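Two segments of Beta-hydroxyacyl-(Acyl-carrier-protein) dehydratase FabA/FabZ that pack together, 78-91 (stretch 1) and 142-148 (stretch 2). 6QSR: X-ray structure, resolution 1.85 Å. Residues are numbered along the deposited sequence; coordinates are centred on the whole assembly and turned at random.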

# COMPACT_ATOMS: atom_id res chain seq x y z
N PHE B 78 2.94 5.89 0.49
CA PHE B 78 2.40 5.21 1.68
C PHE B 78 0.96 5.63 2.06
O PHE B 78 0.32 4.97 2.87
CB PHE B 78 3.34 5.35 2.89
CG PHE B 78 4.55 4.48 2.78
CD1 PHE B 78 4.53 3.18 3.25
CD2 PHE B 78 5.70 4.94 2.15
CE1 PHE B 78 5.64 2.37 3.11
CE2 PHE B 78 6.82 4.13 2.01
CZ PHE B 78 6.79 2.84 2.50
N ALA B 79 0.46 6.73 1.49
CA ALA B 79 -0.95 7.10 1.58
C ALA B 79 -1.91 5.95 1.25
O ALA B 79 -2.93 5.78 1.93
CB ALA B 79 -1.24 8.30 0.68
N ILE B 80 -1.60 5.15 0.23
CA ILE B 80 -2.47 4.04 -0.12
C ILE B 80 -2.55 2.98 0.98
O ILE B 80 -3.63 2.42 1.21
CB ILE B 80 -2.13 3.37 -1.48
CG1 ILE B 80 -0.71 2.79 -1.52
CG2 ILE B 80 -2.33 4.37 -2.60
CD1 ILE B 80 -0.64 1.32 -1.85
N GLU B 81 -1.44 2.73 1.66
CA GLU B 81 -1.40 1.75 2.75
C GLU B 81 -2.08 2.26 4.01
O GLU B 81 -2.73 1.50 4.71
CB GLU B 81 0.04 1.33 3.08
CG GLU B 81 0.18 0.22 4.13
CD GLU B 81 -0.45 -1.11 3.72
OE1 GLU B 81 -0.72 -1.32 2.52
OE2 GLU B 81 -0.68 -1.97 4.61
N MET B 82 -1.91 3.54 4.33
CA MET B 82 -2.63 4.14 5.45
C MET B 82 -4.15 4.13 5.17
O MET B 82 -4.95 3.77 6.03
CB MET B 82 -2.10 5.54 5.76
CG MET B 82 -0.66 5.55 6.30
SD MET B 82 -0.08 7.21 6.72
CE MET B 82 0.20 7.85 5.07
N MET B 83 -4.55 4.49 3.95
CA MET B 83 -5.97 4.44 3.54
C MET B 83 -6.54 3.02 3.54
O MET B 83 -7.67 2.79 3.99
CB MET B 83 -6.16 5.10 2.18
CG MET B 83 -6.09 6.62 2.25
SD MET B 83 -6.34 7.39 0.64
CE MET B 83 -4.67 7.44 0.04
N ALA B 84 -5.74 2.07 3.05
CA ALA B 84 -6.13 0.66 3.04
C ALA B 84 -6.37 0.14 4.44
O ALA B 84 -7.38 -0.53 4.70
CB ALA B 84 -5.06 -0.18 2.35
N GLN B 85 -5.46 0.47 5.36
CA GLN B 85 -5.60 0.03 6.74
C GLN B 85 -6.77 0.69 7.46
O GLN B 85 -7.40 0.04 8.28
CB GLN B 85 -4.29 0.21 7.52
CG GLN B 85 -3.27 -0.84 7.12
CD GLN B 85 -2.01 -0.82 7.95
OE1 GLN B 85 -2.01 -0.36 9.10
NE2 GLN B 85 -0.93 -1.33 7.38
N ALA B 86 -7.09 1.94 7.12
CA ALA B 86 -8.29 2.58 7.65
C ALA B 86 -9.55 1.82 7.25
O ALA B 86 -10.45 1.65 8.07
CB ALA B 86 -8.38 4.04 7.19
N ILE B 87 -9.59 1.32 6.02
CA ILE B 87 -10.70 0.51 5.53
C ILE B 87 -10.72 -0.80 6.32
O ILE B 87 -11.80 -1.29 6.69
CB ILE B 87 -10.59 0.22 4.00
CG1 ILE B 87 -10.72 1.52 3.18
CG2 ILE B 87 -11.68 -0.77 3.56
CD1 ILE B 87 -10.19 1.40 1.77
N GLY B 88 -9.54 -1.36 6.57
CA GLY B 88 -9.37 -2.52 7.44
C GLY B 88 -9.93 -2.35 8.84
O GLY B 88 -10.56 -3.27 9.38
N VAL B 89 -9.70 -1.17 9.43
CA VAL B 89 -10.23 -0.83 10.75
C VAL B 89 -11.77 -0.79 10.69
O VAL B 89 -12.43 -1.35 11.56
CB VAL B 89 -9.67 0.52 11.26
CG1 VAL B 89 -10.43 1.02 12.49
CG2 VAL B 89 -8.18 0.39 11.58
N TRP B 90 -12.32 -0.12 9.67
CA TRP B 90 -13.76 -0.11 9.43
C TRP B 90 -14.38 -1.51 9.46
O TRP B 90 -15.33 -1.74 10.21
CB TRP B 90 -14.10 0.60 8.11
CG TRP B 90 -15.57 0.71 7.85
CD1 TRP B 90 -16.40 1.71 8.26
CD2 TRP B 90 -16.38 -0.22 7.13
NE1 TRP B 90 -17.67 1.47 7.82
CE2 TRP B 90 -17.69 0.28 7.14
CE3 TRP B 90 -16.12 -1.44 6.49
CZ2 TRP B 90 -18.75 -0.39 6.52
CZ3 TRP B 90 -17.17 -2.11 5.87
CH2 TRP B 90 -18.47 -1.59 5.90
N SER B 91 -13.84 -2.43 8.66
CA SER B 91 -14.41 -3.78 8.58
C SER B 91 -14.19 -4.55 9.88
O SER B 91 -15.07 -5.28 10.31
CB SER B 91 -13.87 -4.56 7.38
OG SER B 91 -12.46 -4.60 7.40
N SER B 142 -15.31 -0.98 -1.48
CA SER B 142 -14.92 0.13 -2.33
C SER B 142 -15.11 1.43 -1.54
O SER B 142 -16.19 1.68 -1.03
CB SER B 142 -15.76 0.15 -3.60
OG SER B 142 -15.33 1.17 -4.47
N PHE B 143 -14.04 2.22 -1.41
CA PHE B 143 -14.03 3.39 -0.54
C PHE B 143 -13.36 4.58 -1.21
O PHE B 143 -12.36 4.40 -1.92
CB PHE B 143 -13.26 3.10 0.76
CG PHE B 143 -13.98 2.21 1.74
CD1 PHE B 143 -14.06 0.83 1.52
CD2 PHE B 143 -14.53 2.73 2.90
CE1 PHE B 143 -14.72 0.00 2.42
CE2 PHE B 143 -15.18 1.90 3.81
CZ PHE B 143 -15.27 0.54 3.57
N GLU B 144 -13.90 5.78 -1.00
CA GLU B 144 -13.22 7.03 -1.35
C GLU B 144 -12.53 7.53 -0.09
O GLU B 144 -13.02 7.29 1.02
CB GLU B 144 -14.22 8.05 -1.87
CG GLU B 144 -13.58 9.26 -2.55
CD GLU B 144 -14.57 10.06 -3.38
OE1 GLU B 144 -14.13 10.65 -4.39
OE2 GLU B 144 -15.77 10.09 -3.03
N GLY B 145 -11.41 8.24 -0.25
CA GLY B 145 -10.55 8.59 0.88
C GLY B 145 -9.88 9.94 0.84
O GLY B 145 -9.68 10.51 -0.23
N GLU B 146 -9.52 10.43 2.02
CA GLU B 146 -8.80 11.69 2.16
C GLU B 146 -7.80 11.59 3.31
O GLU B 146 -8.15 11.10 4.40
CB GLU B 146 -9.82 12.80 2.39
CG GLU B 146 -9.27 14.17 2.73
CD GLU B 146 -10.37 15.09 3.21
OE1 GLU B 146 -10.39 15.40 4.42
OE2 GLU B 146 -11.24 15.46 2.39
N ILE B 147 -6.55 12.00 3.05
CA ILE B 147 -5.57 12.27 4.11
C ILE B 147 -5.43 13.78 4.25
O ILE B 147 -5.18 14.48 3.27
CB ILE B 147 -4.20 11.61 3.84
CG1 ILE B 147 -4.38 10.11 3.61
CG2 ILE B 147 -3.24 11.84 5.01
CD1 ILE B 147 -3.10 9.32 3.48
N SER B 148 -5.60 14.26 5.48
CA SER B 148 -5.47 15.67 5.81
C SER B 148 -4.55 15.87 7.02
O SER B 148 -4.28 14.93 7.78
CB SER B 148 -6.85 16.27 6.07
OG SER B 148 -7.46 15.70 7.22

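The most distinctive feature is the F143 ring, which presents its edge to W90 and one face to I87. Its edge points at the face of W90, with W90 CE3 and F143 CZ 3.6 Å apart. The six-membered ring of W90 and the ring of F143 lie 5.3 Å apart at their centroids, with planes at 71°. I87 makes a CH-pi contact. I87 CG2 sits 3.8 Å from the F143 ring centroid and 3.3 Å from F143 CE1.

No hydrogen bond crosses between the helix and the strand, so the contact is apolar packing. It buries 367 Å², both sides summed. The contacting residues are all buried, and their apolar side chains suit a place without hydrogen bonds across it. The CA-to-CB bonds of F143 and I147 point toward the helix. Those of S142, E144 and E146 point away, and these polar residues are partly exposed. On the helix, A79, M82, M83, I87 and W90 point toward the strand.

I147 fills the other end. I147 CD1 lies 3.5 Å from A79 CB and 3.9 Å from M82 CE. I147 CG1 lies 4.1 Å from M83 CG. The small side chain of A79 suits a close approach to I147.

G145 lies between F143 and I147 in sequence and has no side chain, which leaves room for M83 SD, 4.4 Å from G145 C. A CB on G145 would be only 3.1 Å from M83 SD.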